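Local coordinates for protein biphenyl 2,3-Dioxygenase Beta Subunit (PDB 2GBW) that probably serves as the structural beta subunit of a Rieske non-heme iron biphenyl 2,3-dioxygenase, assembling with alpha subunits that carry the catalytic metal centres, at residues 98-102 against 170-174; 114-120 against 140-146; 120-124 against 135-140. All coordinates share one frame. Residues are numbered along the deposited sequence.

Contact 1: residues 98-102 against 170-174; sequences KIRYF and LYFFC
Y101, F172 and I99 bury most of the surface where the C-terminal tail, 170-174, passes over the start of strand 98-112. Residues 98-102 are regular β-strand; F172 and F173 are extended but belong to no strand, and follow an inverse γ-turn centred on Y171 (phi/psi -86/68), where F172 N makes a weak 3.0 Å hydrogen bond to L170 O. The tail runs in the same sense as the strand, but too far away for sheet pairing: I99 and F172 have CA atoms 8.4 Å apart, Y101 and C174 8.7 Å. Side chains bridge this gap. I99, with chi1 and chi2 both t, points toward the tail and brings CD1 to 3.5 Å from F172 CB. Y101 (chi1 m) reaches across with its hydroxyl, which donates to F173 O at 2.6 Å. A water donates to Y101 OH (2.7 Å) and accepts from F173 N (2.9 Å), so the tyrosine serves F173 O directly and F173 N through the water. C174 SG lies near the plane of the Y101 ring, 4.3 Å from CE2. F172 (chi1 p) points back toward the strand, and its ring also meets that of H136. With the buried carboxylate of C174 in salt bridges to R140 and R156, the tail packs here against the curved sheet of the NTF2-like α+β fold.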
loop_
_atom_site.group_PDB
_atom_site.type_symbol
_atom_site.label_atom_id
_atom_site.label_comp_id
_atom_site.label_asym_id
_atom_site.label_seq_id
_atom_site.Cartn_x
_atom_site.Cartn_y
_atom_site.Cartn_z
ATOM N N LYS B 98 5.219 -12.308 -15.195
ATOM C CA LYS B 98 5.559 -13.434 -14.359
ATOM C C LYS B 98 4.369 -13.827 -13.500
ATOM O O LYS B 98 3.607 -12.954 -13.062
ATOM C CB LYS B 98 6.719 -13.031 -13.471
ATOM C CG LYS B 98 8.009 -12.858 -14.239
ATOM C CD LYS B 98 9.207 -13.128 -13.339
ATOM C CE LYS B 98 10.540 -13.394 -14.134
ATOM N NZ LYS B 98 11.779 -13.531 -13.228
ATOM N N ILE B 99 4.183 -15.119 -13.274
ATOM C CA ILE B 99 3.074 -15.533 -12.422
ATOM C C ILE B 99 3.566 -16.731 -11.609
ATOM O O ILE B 99 4.380 -17.539 -12.102
ATOM C CB ILE B 99 1.828 -15.844 -13.247
ATOM C CG1 ILE B 99 0.617 -16.135 -12.338
ATOM C CG2 ILE B 99 2.098 -16.974 -14.268
ATOM C CD1 ILE B 99 -0.693 -16.016 -13.062
ATOM N N ARG B 100 3.162 -16.793 -10.363
ATOM C CA ARG B 100 3.536 -17.920 -9.513
ATOM C C ARG B 100 2.383 -18.343 -8.652
ATOM O O ARG B 100 1.748 -17.553 -8.033
ATOM C CB ARG B 100 4.757 -17.601 -8.646
ATOM C CG ARG B 100 5.451 -18.805 -8.071
ATOM C CD ARG B 100 6.852 -18.623 -7.527
ATOM N NE ARG B 100 7.774 -17.980 -8.487
ATOM C CZ ARG B 100 8.458 -18.623 -9.431
ATOM N NH1 ARG B 100 8.423 -19.969 -9.564
ATOM N NH2 ARG B 100 9.213 -17.922 -10.254
ATOM N N TYR B 101 2.148 -19.646 -8.585
ATOM C CA TYR B 101 0.942 -20.187 -7.936
ATOM C C TYR B 101 1.289 -21.043 -6.714
ATOM O O TYR B 101 2.193 -21.894 -6.743
ATOM C CB TYR B 101 0.176 -21.136 -8.897
ATOM C CG TYR B 101 -0.378 -20.576 -10.172
ATOM C CD1 TYR B 101 0.437 -20.337 -11.269
ATOM C CD2 TYR B 101 -1.736 -20.405 -10.343
ATOM C CE1 TYR B 101 -0.068 -19.841 -12.463
ATOM C CE2 TYR B 101 -2.246 -19.895 -11.538
ATOM C CZ TYR B 101 -1.419 -19.636 -12.587
ATOM O OH TYR B 101 -1.941 -19.198 -13.782
ATOM N N PHE B 102 0.535 -20.816 -5.644
ATOM C CA PHE B 102 0.653 -21.538 -4.408
ATOM C C PHE B 102 -0.661 -22.243 -4.118
ATOM O O PHE B 102 -1.644 -21.619 -3.742
ATOM C CB PHE B 102 1.087 -20.601 -3.295
ATOM C CG PHE B 102 2.456 -20.002 -3.524
ATOM C CD1 PHE B 102 2.586 -18.911 -4.326
ATOM C CD2 PHE B 102 3.612 -20.544 -2.906
ATOM C CE1 PHE B 102 3.844 -18.343 -4.597
ATOM C CE2 PHE B 102 4.907 -19.992 -3.178
ATOM C CZ PHE B 102 5.002 -18.854 -3.986
ATOM N N LEU B 170 -7.708 -10.202 -15.075
ATOM C CA LEU B 170 -7.707 -11.565 -14.529
ATOM C C LEU B 170 -7.408 -12.552 -15.625
ATOM O O LEU B 170 -7.964 -13.686 -15.633
ATOM C CB LEU B 170 -9.081 -11.887 -13.860
ATOM C CG LEU B 170 -9.401 -11.229 -12.530
ATOM C CD1 LEU B 170 -10.907 -11.347 -12.144
ATOM C CD2 LEU B 170 -8.581 -11.851 -11.410
ATOM N N TYR B 171 -6.493 -12.140 -16.519
ATOM C CA TYR B 171 -6.079 -12.935 -17.671
ATOM C C TYR B 171 -4.954 -13.904 -17.266
ATOM O O TYR B 171 -3.801 -13.806 -17.734
ATOM C CB TYR B 171 -5.681 -12.062 -18.909
ATOM C CG TYR B 171 -6.031 -12.766 -20.199
ATOM C CD1 TYR B 171 -5.257 -13.823 -20.683
ATOM C CD2 TYR B 171 -7.217 -12.502 -20.853
ATOM C CE1 TYR B 171 -5.612 -14.517 -21.845
ATOM C CE2 TYR B 171 -7.569 -13.155 -22.019
ATOM C CZ TYR B 171 -6.788 -14.209 -22.494
ATOM O OH TYR B 171 -7.136 -14.895 -23.650
ATOM N N PHE B 172 -5.345 -14.872 -16.440
ATOM C CA PHE B 172 -4.506 -16.049 -16.111
ATOM C C PHE B 172 -5.416 -17.208 -15.841
ATOM O O PHE B 172 -6.559 -17.033 -15.460
ATOM C CB PHE B 172 -3.614 -15.766 -14.924
ATOM C CG PHE B 172 -4.333 -15.338 -13.702
ATOM C CD1 PHE B 172 -4.844 -16.279 -12.815
ATOM C CD2 PHE B 172 -4.529 -13.971 -13.445
ATOM C CE1 PHE B 172 -5.511 -15.869 -11.665
ATOM C CE2 PHE B 172 -5.188 -13.533 -12.315
ATOM C CZ PHE B 172 -5.683 -14.444 -11.424
ATOM N N PHE B 173 -4.906 -18.412 -16.046
ATOM C CA PHE B 173 -5.684 -19.608 -15.775
ATOM C C PHE B 173 -5.443 -20.145 -14.374
ATOM O O PHE B 173 -4.399 -19.926 -13.782
ATOM C CB PHE B 173 -5.367 -20.696 -16.791
ATOM C CG PHE B 173 -5.645 -20.310 -18.205
ATOM C CD1 PHE B 173 -6.935 -20.192 -18.663
ATOM C CD2 PHE B 173 -4.612 -20.075 -19.082
ATOM C CE1 PHE B 173 -7.191 -19.839 -19.961
ATOM C CE2 PHE B 173 -4.873 -19.720 -20.384
ATOM C CZ PHE B 173 -6.163 -19.607 -20.814
ATOM N N CYS B 174 -6.431 -20.864 -13.858
ATOM C CA CYS B 174 -6.291 -21.638 -12.633
ATOM C C CYS B 174 -6.890 -23.020 -12.857
ATOM O O CYS B 174 -7.294 -23.335 -13.967
ATOM C CB CYS B 174 -7.028 -20.943 -11.490
ATOM S SG CYS B 174 -6.453 -19.301 -11.124
ATOM O OXT CYS B 174 -7.131 -23.676 -11.975
HETATM O O HOH W 1 -1.990 -18.547 -16.445
#

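Contact 2: residues 114-120 against 140-146; sequences GELDVLS and REDKLRR
R146 lays one face of its guanidinium over L116, NH1 lying 3.9 Å from CG, while the same NH1 donates to G114 O at 2.8 Å and NH2 forms a salt bridge with E110. This is the open end of the long antiparallel β-hairpin formed by strands 115-128 and 132-147 in the NTF2-like sheet. The segment axes approach to 4.6 Å at 150°, the usual twist of neighbouring antiparallel strands. L116/L144, V118/D142 and S120/R140 are hydrogen-bonded pairs, each with two N-H···O bonds of 2.9 to 3.1 Å between N of one residue and O of its partner; D117/K143 and L119/E141 are the non-hydrogen-bonded pairs. G114 precedes the strand with positive phi (74/5).

The hydrogen-bonded pairs turn L116, V118 and L144 to the face covered by helix 10-28, where V118 CG2 meets L144 CD1 at 3.9 Å. D142 and R140 share that face, bound to Y20 and to the C174 carboxylate respectively. On the other face L119 CD2 packs 3.7 Å from E141 CG. K143 (chi3 p) bends its amine toward E115 (chi1 m), closing a salt bridge of 2.7 Å from NZ to OE1.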
loop_
_atom_site.group_PDB
_atom_site.type_symbol
_atom_site.label_atom_id
_atom_site.label_comp_id
_atom_site.label_asym_id
_atom_site.label_seq_id
_atom_site.Cartn_x
_atom_site.Cartn_y
_atom_site.Cartn_z
ATOM N N GLY B 114 -16.486 -42.960 -11.258
ATOM C CA GLY B 114 -15.027 -42.790 -11.336
ATOM C C GLY B 114 -14.544 -41.343 -11.290
ATOM O O GLY B 114 -13.334 -41.072 -11.425
ATOM N N GLU B 115 -15.465 -40.410 -11.080
ATOM C CA GLU B 115 -15.122 -38.995 -11.141
ATOM C C GLU B 115 -14.761 -38.550 -9.744
ATOM O O GLU B 115 -15.122 -39.230 -8.767
ATOM C CB GLU B 115 -16.303 -38.187 -11.676
ATOM C CG GLU B 115 -16.883 -38.819 -12.985
ATOM C CD GLU B 115 -18.181 -38.158 -13.468
ATOM O OE1 GLU B 115 -18.829 -37.405 -12.686
ATOM O OE2 GLU B 115 -18.549 -38.377 -14.646
ATOM N N LEU B 116 -14.021 -37.448 -9.672
ATOM C CA LEU B 116 -13.479 -36.930 -8.411
ATOM C C LEU B 116 -13.901 -35.505 -8.225
ATOM O O LEU B 116 -13.764 -34.695 -9.141
ATOM C CB LEU B 116 -11.958 -36.997 -8.413
ATOM C CG LEU B 116 -11.366 -38.395 -8.488
ATOM C CD1 LEU B 116 -9.941 -38.265 -8.958
ATOM C CD2 LEU B 116 -11.497 -39.014 -7.112
ATOM N N ASP B 117 -14.400 -35.195 -7.037
ATOM C CA ASP B 117 -14.659 -33.830 -6.645
ATOM C C ASP B 117 -13.467 -33.389 -5.846
ATOM O O ASP B 117 -13.124 -34.000 -4.830
ATOM C CB ASP B 117 -15.906 -33.703 -5.769
ATOM C CG ASP B 117 -17.202 -33.981 -6.529
ATOM O OD1 ASP B 117 -17.304 -33.586 -7.697
ATOM O OD2 ASP B 117 -18.129 -34.571 -5.931
ATOM N N VAL B 118 -12.875 -32.288 -6.282
ATOM C CA VAL B 118 -11.626 -31.754 -5.708
ATOM C C VAL B 118 -11.697 -30.270 -5.345
ATOM O O VAL B 118 -11.915 -29.376 -6.196
ATOM C CB VAL B 118 -10.416 -32.019 -6.641
ATOM C CG1 VAL B 118 -9.084 -31.706 -5.906
ATOM C CG2 VAL B 118 -10.453 -33.466 -7.186
ATOM N N LEU B 119 -11.472 -30.005 -4.063
ATOM C CA LEU B 119 -11.374 -28.667 -3.512
ATOM C C LEU B 119 -9.896 -28.275 -3.347
ATOM O O LEU B 119 -9.051 -29.073 -2.964
ATOM C CB LEU B 119 -12.059 -28.610 -2.158
ATOM C CG LEU B 119 -13.519 -29.061 -2.125
ATOM C CD1 LEU B 119 -13.958 -29.245 -0.662
ATOM C CD2 LEU B 119 -14.366 -28.044 -2.859
ATOM N N SER B 120 -9.586 -27.019 -3.597
ATOM C CA SER B 120 -8.248 -26.500 -3.306
ATOM C C SER B 120 -8.304 -24.967 -3.089
ATOM O O SER B 120 -9.221 -24.292 -3.587
ATOM C CB SER B 120 -7.283 -26.901 -4.425
ATOM O OG SER B 120 -7.741 -26.392 -5.662
ATOM N N ARG B 140 -11.041 -23.191 -5.578
ATOM C CA ARG B 140 -11.234 -23.903 -6.800
ATOM C C ARG B 140 -12.046 -25.172 -6.470
ATOM O O ARG B 140 -11.756 -25.877 -5.503
ATOM C CB ARG B 140 -9.890 -24.264 -7.422
ATOM C CG ARG B 140 -10.041 -25.121 -8.670
ATOM C CD ARG B 140 -8.762 -25.211 -9.470
ATOM N NE ARG B 140 -7.712 -25.913 -8.730
ATOM C CZ ARG B 140 -6.465 -26.067 -9.150
ATOM N NH1 ARG B 140 -6.100 -25.614 -10.323
ATOM N NH2 ARG B 140 -5.584 -26.724 -8.393
ATOM N N GLU B 141 -13.071 -25.432 -7.272
ATOM C CA GLU B 141 -13.916 -26.607 -7.131
ATOM C C GLU B 141 -13.882 -27.295 -8.501
ATOM O O GLU B 141 -14.441 -26.758 -9.460
ATOM C CB GLU B 141 -15.333 -26.219 -6.698
ATOM C CG GLU B 141 -15.372 -25.527 -5.339
ATOM C CD GLU B 141 -16.727 -24.945 -4.941
ATOM O OE1 GLU B 141 -17.719 -25.016 -5.714
ATOM O OE2 GLU B 141 -16.780 -24.410 -3.799
ATOM N N ASP B 142 -13.177 -28.440 -8.585
ATOM C CA ASP B 142 -13.030 -29.234 -9.846
ATOM C C ASP B 142 -13.809 -30.524 -9.768
ATOM O O ASP B 142 -13.951 -31.106 -8.686
ATOM C CB ASP B 142 -11.562 -29.630 -10.102
ATOM C CG ASP B 142 -10.659 -28.477 -10.550
ATOM O OD1 ASP B 142 -11.151 -27.399 -10.978
ATOM O OD2 ASP B 142 -9.405 -28.697 -10.523
ATOM N N LYS B 143 -14.251 -31.001 -10.935
ATOM C CA LYS B 143 -14.555 -32.400 -11.184
ATOM C C LYS B 143 -13.482 -32.869 -12.143
ATOM O O LYS B 143 -13.291 -32.262 -13.215
ATOM C CB LYS B 143 -15.899 -32.583 -11.856
ATOM C CG LYS B 143 -17.120 -32.030 -11.089
ATOM C CD LYS B 143 -18.328 -32.971 -11.229
ATOM C CE LYS B 143 -18.181 -34.247 -10.377
ATOM N NZ LYS B 143 -18.907 -35.473 -10.871
ATOM N N LEU B 144 -12.758 -33.906 -11.754
ATOM C CA LEU B 144 -11.734 -34.523 -12.598
ATOM C C LEU B 144 -12.141 -35.930 -12.969
ATOM O O LEU B 144 -12.883 -36.589 -12.228
ATOM C CB LEU B 144 -10.430 -34.649 -11.833
ATOM C CG LEU B 144 -9.778 -33.423 -11.180
ATOM C CD1 LEU B 144 -8.501 -33.905 -10.547
ATOM C CD2 LEU B 144 -9.458 -32.294 -12.153
ATOM N N ARG B 145 -11.652 -36.414 -14.102
ATOM C CA ARG B 145 -11.705 -37.856 -14.354
ATOM C C ARG B 145 -10.332 -38.363 -14.734
ATOM O O ARG B 145 -9.473 -37.630 -15.215
ATOM C CB ARG B 145 -12.700 -38.209 -15.446
ATOM C CG ARG B 145 -12.383 -37.547 -16.776
ATOM C CD ARG B 145 -13.205 -38.174 -17.916
ATOM N NE ARG B 145 -14.567 -37.649 -17.894
ATOM C CZ ARG B 145 -14.998 -36.563 -18.536
ATOM N NH1 ARG B 145 -14.185 -35.837 -19.307
ATOM N NH2 ARG B 145 -16.263 -36.192 -18.405
ATOM N N ARG B 146 -10.148 -39.647 -14.497
ATOM C CA ARG B 146 -8.940 -40.347 -14.865
ATOM C C ARG B 146 -8.797 -40.379 -16.377
ATOM O O ARG B 146 -9.760 -40.619 -17.099
ATOM C CB ARG B 146 -8.973 -41.771 -14.318
ATOM C CG ARG B 146 -8.528 -41.864 -12.862
ATOM C CD ARG B 146 -9.717 -41.903 -11.891
ATOM N NE ARG B 146 -9.287 -42.125 -10.497
ATOM C CZ ARG B 146 -10.112 -42.215 -9.454
ATOM N NH1 ARG B 146 -11.430 -42.134 -9.623
ATOM N NH2 ARG B 146 -9.614 -42.386 -8.236
HETATM O O HOH W 2 -12.464 -41.359 -13.847
HETATM O O HOH W 3 -16.542 -39.235 -16.220
HETATM O O HOH W 4 -18.991 -36.950 -16.884
HETATM O O HOH W 5 -16.523 -30.541 -7.380
#

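Contact 3: residues 120-124 against 135-140; sequences SNILV and VHTLGR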
loop_
_atom_site.group_PDB
_atom_site.type_symbol
_atom_site.label_atom_id
_atom_site.label_comp_id
_atom_site.label_asym_id
_atom_site.label_seq_id
_atom_site.Cartn_x
_atom_site.Cartn_y
_atom_site.Cartn_z
ATOM N N SER B 120 -9.586 -27.019 -3.597
ATOM C CA SER B 120 -8.248 -26.500 -3.306
ATOM C C SER B 120 -8.304 -24.967 -3.089
ATOM O O SER B 120 -9.221 -24.292 -3.587
ATOM C CB SER B 120 -7.283 -26.901 -4.425
ATOM O OG SER B 120 -7.741 -26.392 -5.662
ATOM N N ASN B 121 -7.314 -24.431 -2.362
ATOM C CA ASN B 121 -7.093 -23.009 -2.160
ATOM C C ASN B 121 -5.935 -22.549 -3.083
ATOM O O ASN B 121 -4.891 -23.261 -3.191
ATOM C CB ASN B 121 -6.618 -22.715 -0.727
ATOM C CG ASN B 121 -7.682 -22.894 0.320
ATOM O OD1 ASN B 121 -8.876 -22.943 0.008
ATOM N ND2 ASN B 121 -7.262 -22.943 1.580
ATOM N N ILE B 122 -6.091 -21.395 -3.731
ATOM C CA ILE B 122 -5.057 -20.942 -4.642
ATOM C C ILE B 122 -4.656 -19.550 -4.305
ATOM O O ILE B 122 -5.522 -18.693 -4.082
ATOM C CB ILE B 122 -5.460 -21.023 -6.122
ATOM C CG1 ILE B 122 -6.050 -22.362 -6.472
ATOM C CG2 ILE B 122 -4.231 -20.834 -7.012
ATOM C CD1 ILE B 122 -6.658 -22.423 -7.822
ATOM N N LEU B 123 -3.363 -19.329 -4.210
ATOM C CA LEU B 123 -2.787 -17.999 -4.073
ATOM C C LEU B 123 -1.918 -17.745 -5.304
ATOM O O LEU B 123 -1.011 -18.513 -5.618
ATOM C CB LEU B 123 -1.908 -17.935 -2.799
ATOM C CG LEU B 123 -1.101 -16.661 -2.500
ATOM C CD1 LEU B 123 -1.956 -15.406 -2.368
ATOM C CD2 LEU B 123 -0.254 -16.904 -1.211
ATOM N N VAL B 124 -2.183 -16.629 -5.968
ATOM C CA VAL B 124 -1.541 -16.298 -7.253
ATOM C C VAL B 124 -0.850 -14.976 -7.102
ATOM O O VAL B 124 -1.489 -13.981 -6.759
ATOM C CB VAL B 124 -2.545 -16.149 -8.443
ATOM C CG1 VAL B 124 -1.756 -15.815 -9.734
ATOM C CG2 VAL B 124 -3.389 -17.426 -8.616
ATOM N N VAL B 135 -1.813 -9.616 -6.271
ATOM C CA VAL B 135 -2.014 -10.904 -5.560
ATOM C C VAL B 135 -3.467 -11.280 -5.530
ATOM O O VAL B 135 -4.314 -10.431 -5.238
ATOM C CB VAL B 135 -1.501 -10.805 -4.147
ATOM C CG1 VAL B 135 -1.678 -12.216 -3.405
ATOM C CG2 VAL B 135 -0.038 -10.322 -4.139
ATOM N N HIS B 136 -3.781 -12.551 -5.804
ATOM C CA HIS B 136 -5.169 -13.011 -5.837
ATOM C C HIS B 136 -5.295 -14.268 -5.007
ATOM O O HIS B 136 -4.381 -15.102 -4.985
ATOM C CB HIS B 136 -5.632 -13.335 -7.261
ATOM C CG HIS B 136 -5.542 -12.186 -8.201
ATOM N ND1 HIS B 136 -6.584 -11.292 -8.419
ATOM C CD2 HIS B 136 -4.515 -11.772 -8.962
ATOM C CE1 HIS B 136 -6.194 -10.411 -9.326
ATOM N NE2 HIS B 136 -4.927 -10.640 -9.622
ATOM N N THR B 137 -6.419 -14.415 -4.333
ATOM C CA THR B 137 -6.763 -15.674 -3.707
ATOM C C THR B 137 -8.111 -16.120 -4.161
ATOM O O THR B 137 -9.031 -15.294 -4.351
ATOM C CB THR B 137 -6.672 -15.667 -2.189
ATOM O OG1 THR B 137 -7.597 -14.722 -1.647
ATOM C CG2 THR B 137 -5.263 -15.293 -1.776
ATOM N N LEU B 138 -8.177 -17.434 -4.381
ATOM C CA LEU B 138 -9.366 -18.114 -4.906
ATOM C C LEU B 138 -9.569 -19.504 -4.286
ATOM O O LEU B 138 -8.592 -20.173 -3.883
ATOM C CB LEU B 138 -9.237 -18.359 -6.434
ATOM C CG LEU B 138 -8.956 -17.257 -7.451
ATOM C CD1 LEU B 138 -7.436 -17.209 -7.633
ATOM C CD2 LEU B 138 -9.668 -17.457 -8.839
ATOM N N GLY B 139 -10.830 -19.924 -4.245
ATOM C CA GLY B 139 -11.202 -21.346 -4.044
ATOM C C GLY B 139 -11.425 -21.950 -5.427
ATOM O O GLY B 139 -11.890 -21.298 -6.391
ATOM N N ARG B 140 -11.041 -23.191 -5.578
ATOM C CA ARG B 140 -11.234 -23.903 -6.800
ATOM C C ARG B 140 -12.046 -25.172 -6.470
ATOM O O ARG B 140 -11.756 -25.877 -5.503
ATOM C CB ARG B 140 -9.890 -24.264 -7.422
ATOM C CG ARG B 140 -10.041 -25.121 -8.670
ATOM C CD ARG B 140 -8.762 -25.211 -9.470
ATOM N NE ARG B 140 -7.712 -25.913 -8.730
ATOM C CZ ARG B 140 -6.465 -26.067 -9.150
ATOM N NH1 ARG B 140 -6.100 -25.614 -10.323
ATOM N NH2 ARG B 140 -5.584 -26.724 -8.393
HETATM O O HOH W 6 -9.444 -28.099 -6.813
#
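Backbone hydrogen bonds define this middle part of the hairpin. S120/R140, I122/L138 and V124/H136 are antiparallel hydrogen-bonded pairs, each closed by two N-H···O bonds. The shortest is 2.8 Å, from I122 N to L138 O; the longest is 3.1 Å, from S120 N to R140 O. Between them N121/G139 and L123/T137 are non-hydrogen-bonded pairs, where CA-H···O contacts such as T137 CA to I122 O (3.3 Å) add to the cohesion.

Apolar packing divides between the two faces. L123 CD1 touches both V135 CG1 and T137 CG2 at 3.4 Å; on the other face V124 CG2 lies 4.2 Å from L138 CD1, and I122 CD1 sits over one face of the R140 guanidinium.

Among polar side chains, R140 NE donates to S120 OG at 3.1 Å, while its NH1 forms a salt bridge with the C174 carboxylate. H136 has been seen as a zinc ligand in this protein; no zinc is bound to this chain in the model, and NE2 is hydrogen-bonded to D167.

N121 reaches a neighbouring subunit, bonding to Y101 and R100 there. Within the chain, strand 98-112 flanks residues 120-124, strand 150-160 flanks 135-140, and helix 10-28 offers Y20 to R140 in a cation-pi contact.

Overall arrangement
Contacts 2 and 3 are consecutive lengths of one hairpin, sharing S120 and R140, with centres about 16 Å apart. Contact 1 encloses both along the chain and lies about 9 Å from contact 3 but about 20 Å from contact 2, centre to centre. It meets contact 3 where F102 N is 2.8 Å from L123 O and L170 CD2 3.5 Å from H136 CE1; C174 OXT, 2.7 Å from R140 NH1, reaches one of the two residues that contacts 2 and 3 share. H136 and H19, seen as ligands of separate zinc ions not bound to this chain in the model, lie about 4 Å from F172 and about 5 Å from L144 respectively, between side chains.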